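Local coordinates for protein superoxide dismutase (Anaplasma phagocytophilum, PDB 3JS4) that probably converts superoxide radicals into oxygen and hydrogen peroxide, using a bound iron(III) ion that is reduced and oxidised in turn, at residues A[148-153]-A[165-170]; A[141-146]-A[199-204]; A[125-130]-A[160-165]. All blocks are in the same frame, centred on the assembly; numbering follows the deposited sequence.

Contact 1 of 3, residues A[148-153]-A[165-170]; sequences SGWVWL and VSTANA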
loop_
_atom_site.group_PDB
_atom_site.type_symbol
_atom_site.label_atom_id
_atom_site.label_comp_id
_atom_site.label_asym_id
_atom_site.label_seq_id
_atom_site.Cartn_x
_atom_site.Cartn_y
_atom_site.Cartn_z
ATOM N N SER A 148 6.453 -4.348 -11.814
ATOM C CA SER A 148 6.239 -4.293 -10.362
ATOM C C SER A 148 5.603 -2.965 -9.963
ATOM O O SER A 148 5.888 -1.938 -10.580
ATOM C CB SER A 148 7.596 -4.423 -9.634
ATOM O OG SER A 148 8.338 -5.560 -10.081
ATOM N N GLY A 149 4.777 -2.978 -8.916
ATOM C CA GLY A 149 4.197 -1.740 -8.397
ATOM C C GLY A 149 3.052 -1.891 -7.422
ATOM O O GLY A 149 2.913 -2.932 -6.767
ATOM N N TRP A 150 2.232 -0.838 -7.338
ATOM C CA TRP A 150 1.212 -0.697 -6.306
ATOM C C TRP A 150 -0.046 -0.031 -6.893
ATOM O O TRP A 150 0.048 0.863 -7.744
ATOM C CB TRP A 150 1.730 0.190 -5.156
ATOM C CG TRP A 150 2.952 -0.361 -4.499
ATOM C CD1 TRP A 150 4.245 -0.199 -4.908
ATOM C CD2 TRP A 150 2.999 -1.215 -3.330
ATOM N NE1 TRP A 150 5.100 -0.882 -4.059
ATOM C CE2 TRP A 150 4.365 -1.516 -3.087
ATOM C CE3 TRP A 150 2.030 -1.722 -2.458
ATOM C CZ2 TRP A 150 4.789 -2.329 -2.003
ATOM C CZ3 TRP A 150 2.454 -2.519 -1.372
ATOM C CH2 TRP A 150 3.817 -2.826 -1.177
ATOM N N VAL A 151 -1.210 -0.435 -6.392
ATOM C CA VAL A 151 -2.474 0.241 -6.697
ATOM C C VAL A 151 -2.955 0.972 -5.434
ATOM O O VAL A 151 -2.927 0.410 -4.330
ATOM C CB VAL A 151 -3.500 -0.781 -7.195
ATOM C CG1 VAL A 151 -4.873 -0.161 -7.460
ATOM C CG2 VAL A 151 -2.953 -1.454 -8.447
ATOM N N TRP A 152 -3.342 2.233 -5.597
ATOM C CA TRP A 152 -3.794 3.061 -4.476
ATOM C C TRP A 152 -5.229 3.565 -4.653
ATOM O O TRP A 152 -5.589 4.074 -5.728
ATOM C CB TRP A 152 -2.874 4.287 -4.306
ATOM C CG TRP A 152 -1.418 3.931 -4.284
ATOM C CD1 TRP A 152 -0.613 3.704 -5.358
ATOM C CD2 TRP A 152 -0.605 3.715 -3.119
ATOM N NE1 TRP A 152 0.653 3.362 -4.940
ATOM C CE2 TRP A 152 0.688 3.358 -3.573
ATOM C CE3 TRP A 152 -0.844 3.790 -1.740
ATOM C CZ2 TRP A 152 1.755 3.101 -2.696
ATOM C CZ3 TRP A 152 0.233 3.511 -0.855
ATOM C CH2 TRP A 152 1.497 3.175 -1.347
ATOM N N LEU A 153 -6.018 3.473 -3.584
ATOM C CA LEU A 153 -7.211 4.301 -3.435
ATOM C C LEU A 153 -6.751 5.575 -2.731
ATOM O O LEU A 153 -6.130 5.516 -1.660
ATOM C CB LEU A 153 -8.314 3.597 -2.615
ATOM C CG LEU A 153 -9.598 4.394 -2.344
ATOM C CD1 LEU A 153 -10.244 4.855 -3.677
ATOM C CD2 LEU A 153 -10.618 3.597 -1.492
ATOM N N VAL A 165 -5.180 5.272 -8.468
ATOM C CA VAL A 165 -3.975 5.459 -9.282
ATOM C C VAL A 165 -3.007 4.296 -9.050
ATOM O O VAL A 165 -3.054 3.665 -8.011
ATOM C CB VAL A 165 -3.229 6.807 -8.990
ATOM C CG1 VAL A 165 -4.128 8.027 -9.295
ATOM C CG2 VAL A 165 -2.719 6.885 -7.533
ATOM N N SER A 166 -2.111 4.027 -9.994
ATOM C CA SER A 166 -1.059 3.054 -9.734
ATOM C C SER A 166 0.333 3.694 -9.789
ATOM O O SER A 166 0.535 4.777 -10.385
ATOM C CB SER A 166 -1.161 1.848 -10.668
ATOM O OG SER A 166 -1.122 2.244 -12.032
ATOM N N THR A 167 1.275 3.049 -9.113
ATOM C CA THR A 167 2.660 3.480 -9.172
ATOM C C THR A 167 3.590 2.318 -9.542
ATOM O O THR A 167 3.264 1.138 -9.335
ATOM C CB THR A 167 3.103 4.077 -7.840
ATOM O OG1 THR A 167 2.928 3.098 -6.797
ATOM C CG2 THR A 167 2.283 5.354 -7.522
ATOM N N ALA A 168 4.743 2.683 -10.095
ATOM C CA ALA A 168 5.801 1.724 -10.423
ATOM C C ALA A 168 6.724 1.479 -9.226
ATOM O O ALA A 168 7.034 2.397 -8.475
ATOM C CB ALA A 168 6.627 2.237 -11.641
ATOM N N ASN A 169 7.168 0.228 -9.085
ATOM C CA ASN A 169 8.268 -0.143 -8.198
ATOM C C ASN A 169 8.008 0.306 -6.763
ATOM O O ASN A 169 7.101 -0.242 -6.134
ATOM C CB ASN A 169 9.599 0.333 -8.782
ATOM C CG ASN A 169 9.876 -0.286 -10.147
ATOM O OD1 ASN A 169 9.431 -1.408 -10.444
ATOM N ND2 ASN A 169 10.610 0.427 -10.976
ATOM N N ALA A 170 8.724 1.327 -6.274
ATOM C CA ALA A 170 8.502 1.811 -4.903
ATOM C C ALA A 170 7.778 3.169 -4.775
ATOM O O ALA A 170 7.576 3.652 -3.649
ATOM C CB ALA A 170 9.835 1.853 -4.103
#
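The indole of Trp152 meets Thr167 edge-on: its NE1 donates to Thr167 OG1 at 2.9 Å, almost straight (169° at the hydrogen), and OG1 lies close to the ring plane. Val165 O sits at the same edge, near CD1. The indole of Trp150 turns an edge to the loop after strand 161-168, where Asn169 O lies near its plane, 3.0 Å from NE1; that NE1 has a weak hydrogen bond to Gln97, and Asn169 O accepts from Trp188 NE1. His101, an iron ligand, meets the Trp150 ring edge-to-face. Thr167 chi1, 58°, sets OG1 between the backbone N and the carbonyl carbon, where it can take the indole N-H while bonding to Asp171 O.

The two runs form the beta hairpin of strands 149-156 and 161-168 in the antiparallel sheet of the C-terminal domain. Trp150 with Thr167 and Trp152 with Val165 are hydrogen-bonded pairs, and Trp152 N reaches Val165 O at 2.8 Å. Gly149 with Ala168 and Val151 with Ser166 are the non-hydrogen-bonded pairs; beside the first, Gly149 CA makes a CA-H...O contact of 3.2 Å with Thr167 O. Past the strand end, Asn169 N still reaches Ser148 O, at 2.9 Å. Trp150, Trp152, Val165 and Thr167 share one face of the sheet. The nearest atom of the Trp150 side chain lies about 4 Å from the bound iron(III) ion.

Contact 2 of 3, residues A[141-146]-A[199-204]; sequences SGLGQF and LRKKYI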
loop_
_atom_site.group_PDB
_atom_site.type_symbol
_atom_site.label_atom_id
_atom_site.label_comp_id
_atom_site.label_asym_id
_atom_site.label_seq_id
_atom_site.Cartn_x
_atom_site.Cartn_y
_atom_site.Cartn_z
ATOM N N SER A 141 -6.860 -0.765 -12.963
ATOM C CA SER A 141 -5.619 -0.125 -12.563
ATOM C C SER A 141 -4.571 -1.194 -12.208
ATOM O O SER A 141 -3.406 -1.085 -12.587
ATOM C CB SER A 141 -5.857 0.840 -11.410
ATOM O OG SER A 141 -4.634 1.356 -10.914
ATOM N N GLY A 142 -5.002 -2.247 -11.531
ATOM C CA GLY A 142 -4.064 -3.296 -11.150
ATOM C C GLY A 142 -3.516 -4.069 -12.336
ATOM O O GLY A 142 -2.341 -4.400 -12.363
ATOM N N LEU A 143 -4.369 -4.362 -13.314
ATOM C CA LEU A 143 -3.954 -5.144 -14.487
ATOM C C LEU A 143 -3.167 -4.248 -15.457
ATOM O O LEU A 143 -2.429 -4.746 -16.323
ATOM C CB LEU A 143 -5.172 -5.794 -15.173
ATOM C CG LEU A 143 -6.021 -6.742 -14.318
ATOM C CD1 LEU A 143 -7.333 -7.179 -14.998
ATOM C CD2 LEU A 143 -5.192 -7.960 -13.908
ATOM N N GLY A 144 -3.324 -2.934 -15.280
ATOM C CA GLY A 144 -2.699 -1.927 -16.126
ATOM C C GLY A 144 -1.282 -1.535 -15.723
ATOM O O GLY A 144 -0.559 -0.965 -16.525
ATOM N N GLN A 145 -0.887 -1.837 -14.479
ATOM C CA GLN A 145 0.466 -1.535 -14.004
ATOM C C GLN A 145 1.452 -2.616 -14.458
ATOM O O GLN A 145 1.528 -3.717 -13.868
ATOM C CB GLN A 145 0.506 -1.404 -12.470
ATOM C CG GLN A 145 1.885 -0.935 -11.934
ATOM C CD GLN A 145 2.383 0.347 -12.621
ATOM O OE1 GLN A 145 1.713 1.388 -12.600
ATOM N NE2 GLN A 145 3.556 0.271 -13.229
ATOM N N PHE A 146 2.229 -2.286 -15.478
ATOM C CA PHE A 146 3.104 -3.263 -16.109
ATOM C C PHE A 146 4.381 -3.403 -15.275
ATOM O O PHE A 146 4.973 -2.396 -14.854
ATOM C CB PHE A 146 3.366 -2.803 -17.551
ATOM C CG PHE A 146 4.293 -3.696 -18.352
ATOM C CD1 PHE A 146 3.934 -5.007 -18.675
ATOM C CD2 PHE A 146 5.501 -3.192 -18.844
ATOM C CE1 PHE A 146 4.787 -5.821 -19.444
ATOM C CE2 PHE A 146 6.359 -3.995 -19.616
ATOM C CZ PHE A 146 6.001 -5.314 -19.912
ATOM N N LEU A 199 -1.814 -15.425 -12.481
ATOM C CA LEU A 199 -3.186 -14.892 -12.556
ATOM C C LEU A 199 -3.413 -13.698 -11.614
ATOM O O LEU A 199 -4.106 -13.815 -10.584
ATOM C CB LEU A 199 -4.246 -16.005 -12.333
ATOM C CG LEU A 199 -4.047 -17.330 -13.117
ATOM C CD1 LEU A 199 -5.117 -18.406 -12.819
ATOM C CD2 LEU A 199 -3.977 -17.084 -14.618
ATOM N N ARG A 200 -2.853 -12.544 -11.980
ATOM C CA ARG A 200 -2.979 -11.345 -11.163
ATOM C C ARG A 200 -4.451 -10.970 -10.956
ATOM O O ARG A 200 -4.841 -10.557 -9.861
ATOM C CB ARG A 200 -2.192 -10.163 -11.750
ATOM C CG ARG A 200 -2.225 -8.923 -10.863
ATOM C CD ARG A 200 -1.566 -7.713 -11.497
ATOM N NE ARG A 200 -0.115 -7.864 -11.609
ATOM C CZ ARG A 200 0.687 -6.920 -12.089
ATOM N NH1 ARG A 200 0.167 -5.758 -12.470
ATOM N NH2 ARG A 200 2.002 -7.125 -12.160
ATOM N N LYS A 201 -5.270 -11.140 -11.989
ATOM C CA LYS A 201 -6.700 -10.842 -11.855
ATOM C C LYS A 201 -7.358 -11.647 -10.741
ATOM O O LYS A 201 -8.174 -11.101 -10.015
ATOM C CB LYS A 201 -7.479 -11.045 -13.157
ATOM C CG LYS A 201 -8.893 -10.432 -13.070
ATOM C CD LYS A 201 -9.684 -10.571 -14.341
ATOM C CE LYS A 201 -11.017 -9.791 -14.248
ATOM N NZ LYS A 201 -11.877 -10.301 -13.115
ATOM N N LYS A 202 -7.020 -12.933 -10.619
ATOM C CA LYS A 202 -7.592 -13.745 -9.543
ATOM C C LYS A 202 -7.277 -13.147 -8.185
ATOM O O LYS A 202 -8.151 -13.036 -7.347
ATOM C CB LYS A 202 -7.136 -15.211 -9.601
ATOM C CG LYS A 202 -8.309 -16.132 -9.629
ATOM C CD LYS A 202 -7.930 -17.599 -9.448
ATOM C CE LYS A 202 -9.112 -18.365 -8.869
ATOM N NZ LYS A 202 -8.826 -19.830 -8.721
ATOM N N TYR A 203 -6.023 -12.740 -7.991
ATOM C CA TYR A 203 -5.599 -12.063 -6.755
ATOM C C TYR A 203 -6.304 -10.715 -6.543
ATOM O O TYR A 203 -6.679 -10.384 -5.420
ATOM C CB TYR A 203 -4.072 -11.855 -6.762
ATOM C CG TYR A 203 -3.531 -10.770 -5.842
ATOM C CD1 TYR A 203 -3.460 -10.962 -4.460
ATOM C CD2 TYR A 203 -3.000 -9.603 -6.364
ATOM C CE1 TYR A 203 -2.930 -9.972 -3.618
ATOM C CE2 TYR A 203 -2.478 -8.614 -5.543
ATOM C CZ TYR A 203 -2.427 -8.809 -4.170
ATOM O OH TYR A 203 -1.890 -7.829 -3.345
ATOM N N ILE A 204 -6.468 -9.933 -7.607
ATOM C CA ILE A 204 -7.189 -8.648 -7.484
ATOM C C ILE A 204 -8.664 -8.886 -7.087
ATOM O O ILE A 204 -9.217 -8.166 -6.244
ATOM C CB ILE A 204 -7.095 -7.778 -8.772
ATOM C CG1 ILE A 204 -5.633 -7.417 -9.063
ATOM C CG2 ILE A 204 -7.904 -6.471 -8.599
ATOM C CD1 ILE A 204 -5.408 -6.793 -10.428
#
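Arg200 carries the polar half of this contact, and a single nitrogen, NH1, makes both bonds to the other segment. It donates to Gly142 O at 2.9 Å and to Gln145 O at 2.8 Å, the second the straighter of the two (165° at the hydrogen against 150°). Both oxygens lie near the guanidinium plane, at its edge. Gly142 O is met nearly head-on by the donor, whereas at Gln145 O the donor is tilted from the carbonyl plane. The side chain runs extended from the helix, CG anti to the backbone N (chi1 -176°), and bends once at chi3, which turns the guanidinium to the end of helix 131-144.

The apolar half is built around Leu143 CD2. It lies 3.7 Å from Ile204 CD1 and 3.9 Å from Lys201 CB, while CD1 of the same leucine runs beside the lysine's CG and CD. Ile204 CD1 also packs directly on the Gly142 backbone, 3.8 Å from Gly142 CA. The lysine's charged end leads away to a salt bridge with Asp205.

With NE bonded to Tyr192 OH and NH2 to Gly147 O, the guanidinium is held at all three nitrogens and its rotation fixed. Its positive charge meets carbonyls at the C-terminal end of helix 131-144, an electrostatically favourable place that would probably strengthen these bonds.

Contact 3 of 3, residues A[125-130]-A[160-165]; sequences EHSFGS and KALKVV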
loop_
_atom_site.group_PDB
_atom_site.type_symbol
_atom_site.label_atom_id
_atom_site.label_comp_id
_atom_site.label_asym_id
_atom_site.label_seq_id
_atom_site.Cartn_x
_atom_site.Cartn_y
_atom_site.Cartn_z
ATOM N N GLU A 125 -19.967 6.575 -4.691
ATOM C CA GLU A 125 -20.909 6.796 -5.790
ATOM C C GLU A 125 -20.607 8.049 -6.588
ATOM O O GLU A 125 -20.623 8.019 -7.817
ATOM C CB GLU A 125 -22.352 6.817 -5.265
ATOM C CG GLU A 125 -23.065 5.496 -5.480
ATOM C CD GLU A 125 -24.170 5.212 -4.471
ATOM O OE1 GLU A 125 -24.889 6.147 -4.061
ATOM O OE2 GLU A 125 -24.327 4.032 -4.106
ATOM N N HIS A 126 -20.349 9.147 -5.877
ATOM C CA HIS A 126 -19.905 10.404 -6.470
ATOM C C HIS A 126 -18.638 10.250 -7.314
ATOM O O HIS A 126 -18.577 10.763 -8.429
ATOM C CB HIS A 126 -19.691 11.459 -5.371
ATOM C CG HIS A 126 -18.980 12.696 -5.835
ATOM N ND1 HIS A 126 -19.513 13.557 -6.771
ATOM C CD2 HIS A 126 -17.786 13.225 -5.474
ATOM C CE1 HIS A 126 -18.673 14.556 -6.977
ATOM N NE2 HIS A 126 -17.617 14.377 -6.203
ATOM N N SER A 127 -17.644 9.525 -6.790
ATOM C CA SER A 127 -16.336 9.429 -7.445
ATOM C C SER A 127 -16.275 8.402 -8.579
ATOM O O SER A 127 -15.586 8.632 -9.574
ATOM C CB SER A 127 -15.210 9.155 -6.431
ATOM O OG SER A 127 -15.298 10.005 -5.289
ATOM N N PHE A 128 -16.981 7.277 -8.428
ATOM C CA PHE A 128 -16.909 6.185 -9.405
ATOM C C PHE A 128 -18.232 5.771 -10.047
ATOM O O PHE A 128 -18.273 4.752 -10.745
ATOM C CB PHE A 128 -16.274 4.938 -8.761
ATOM C CG PHE A 128 -14.945 5.194 -8.135
ATOM C CD1 PHE A 128 -13.806 5.337 -8.921
ATOM C CD2 PHE A 128 -14.828 5.308 -6.758
ATOM C CE1 PHE A 128 -12.554 5.586 -8.340
ATOM C CE2 PHE A 128 -13.590 5.555 -6.164
ATOM C CZ PHE A 128 -12.449 5.710 -6.963
ATOM N N GLY A 129 -19.308 6.515 -9.801
ATOM C CA GLY A 129 -20.623 6.165 -10.347
ATOM C C GLY A 129 -21.385 5.177 -9.473
ATOM O O GLY A 129 -22.595 5.337 -9.266
ATOM N N SER A 130 -20.675 4.158 -8.963
ATOM C CA SER A 130 -21.252 3.096 -8.109
ATOM C C SER A 130 -20.150 2.234 -7.474
ATOM O O SER A 130 -18.966 2.373 -7.795
ATOM C CB SER A 130 -22.173 2.182 -8.916
ATOM O OG SER A 130 -21.425 1.425 -9.854
ATOM N N LYS A 160 -11.647 16.889 -5.310
ATOM C CA LYS A 160 -12.566 16.632 -4.202
ATOM C C LYS A 160 -13.295 15.299 -4.361
ATOM O O LYS A 160 -14.517 15.216 -4.203
ATOM C CB LYS A 160 -13.558 17.792 -4.001
ATOM C CG LYS A 160 -13.107 18.797 -2.970
ATOM C CD LYS A 160 -12.283 19.907 -3.579
ATOM C CE LYS A 160 -11.403 20.555 -2.529
ATOM N NZ LYS A 160 -11.784 20.149 -1.145
ATOM N N ALA A 161 -12.538 14.251 -4.683
ATOM C CA ALA A 161 -13.127 12.958 -4.954
ATOM C C ALA A 161 -12.073 11.898 -4.710
ATOM O O ALA A 161 -10.879 12.215 -4.664
ATOM C CB ALA A 161 -13.633 12.895 -6.400
ATOM N N LEU A 162 -12.533 10.663 -4.509
ATOM C CA LEU A 162 -11.675 9.498 -4.461
ATOM C C LEU A 162 -11.207 9.210 -5.884
ATOM O O LEU A 162 -11.919 9.503 -6.853
ATOM C CB LEU A 162 -12.431 8.291 -3.893
ATOM C CG LEU A 162 -13.086 8.436 -2.509
ATOM C CD1 LEU A 162 -13.940 7.203 -2.218
ATOM C CD2 LEU A 162 -12.039 8.609 -1.393
ATOM N N LYS A 163 -9.989 8.689 -6.002
ATOM C CA LYS A 163 -9.430 8.257 -7.276
ATOM C C LYS A 163 -8.691 6.942 -7.055
ATOM O O LYS A 163 -8.247 6.658 -5.942
ATOM C CB LYS A 163 -8.425 9.284 -7.805
ATOM C CG LYS A 163 -8.981 10.673 -8.171
ATOM C CD LYS A 163 -9.835 10.649 -9.401
ATOM C CE LYS A 163 -10.532 12.000 -9.608
ATOM N NZ LYS A 163 -11.374 11.955 -10.830
ATOM N N VAL A 164 -8.547 6.153 -8.119
ATOM C CA VAL A 164 -7.595 5.040 -8.117
ATOM C C VAL A 164 -6.397 5.407 -9.006
ATOM O O VAL A 164 -6.587 5.845 -10.154
ATOM C CB VAL A 164 -8.250 3.754 -8.605
ATOM C CG1 VAL A 164 -7.221 2.610 -8.649
ATOM C CG2 VAL A 164 -9.453 3.366 -7.689
ATOM N N VAL A 165 -5.180 5.272 -8.468
ATOM C CA VAL A 165 -3.975 5.459 -9.282
ATOM C C VAL A 165 -3.007 4.296 -9.050
ATOM O O VAL A 165 -3.054 3.665 -8.011
ATOM C CB VAL A 165 -3.229 6.807 -8.990
ATOM C CG1 VAL A 165 -4.128 8.027 -9.295
ATOM C CG2 VAL A 165 -2.719 6.885 -7.533
HETATM O O HOH W 1 -13.431 10.090 -9.290
#
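This is a helix-on-strand contact in the C-terminal domain, about 18 Å (centre to centre) from the middle of the chain and away from the metal sites: the last turn of helix 118-128 lies against the start of the edge strand 161-168. Ser127 makes the direct polar link. Its OG accepts from Leu162 N at 2.9 Å, bent to 146° at the hydrogen, while also bonding to Met123 O one turn back in the helix. Its chi1 of -47° keeps OG beside the backbone N, facing the strand, where it also touches Ala161 CB at 3.5 Å.

A water forms a second bridge. It donates to Ser127 O at 2.6 Å and to Leu162 O at 2.9 Å, and accepts from Lys163 NZ.

Phe128 supplies the apolar part. Its side chain crosses those of Leu162 and Val164 at about a right angle, with CE2 3.7 Å from Leu162 CB and CE1 3.9 Å from Val164 CG2; the Lys163 carbonyl carbon lies at the ring edge. Ser127 CB sits over one face, offset toward the rim, and Phe134 of the next helix also meets the ring. The His126 ring turns an edge to Lys160 O.

Gly129, with positive phi, ends the helix, and Ser130 caps the next one through Gly133 N. On the strand side, Lys160 and Ala161 both face Asp156, forming a G1 beta bulge at the turn of the 149-156/161-168 hairpin.

In the fold
All three contacts lie in the C-terminal domain of the iron/manganese superoxide dismutase fold. Contact 1 is the hairpin within its three-stranded antiparallel sheet; contact 3 sets helix 118-128 on the hairpin's edge strand, and contact 2 joins helices 131-144 and 200-211. Centres of contacts 1 and 2 are about 11 Å apart, with contact 3 about 18 Å from the first and 19 Å from the second. Contacts 1 and 3 share Val165. Along the chain, contact 3 alternates with both others, and contact 1 is nested within the loop closed by contact 2. Gln145 and Ser166 probably hydrogen-bond between contacts 2 and 1, and Ser141 packs on Val164. The sheet thus connects the iron end with helix 118-128.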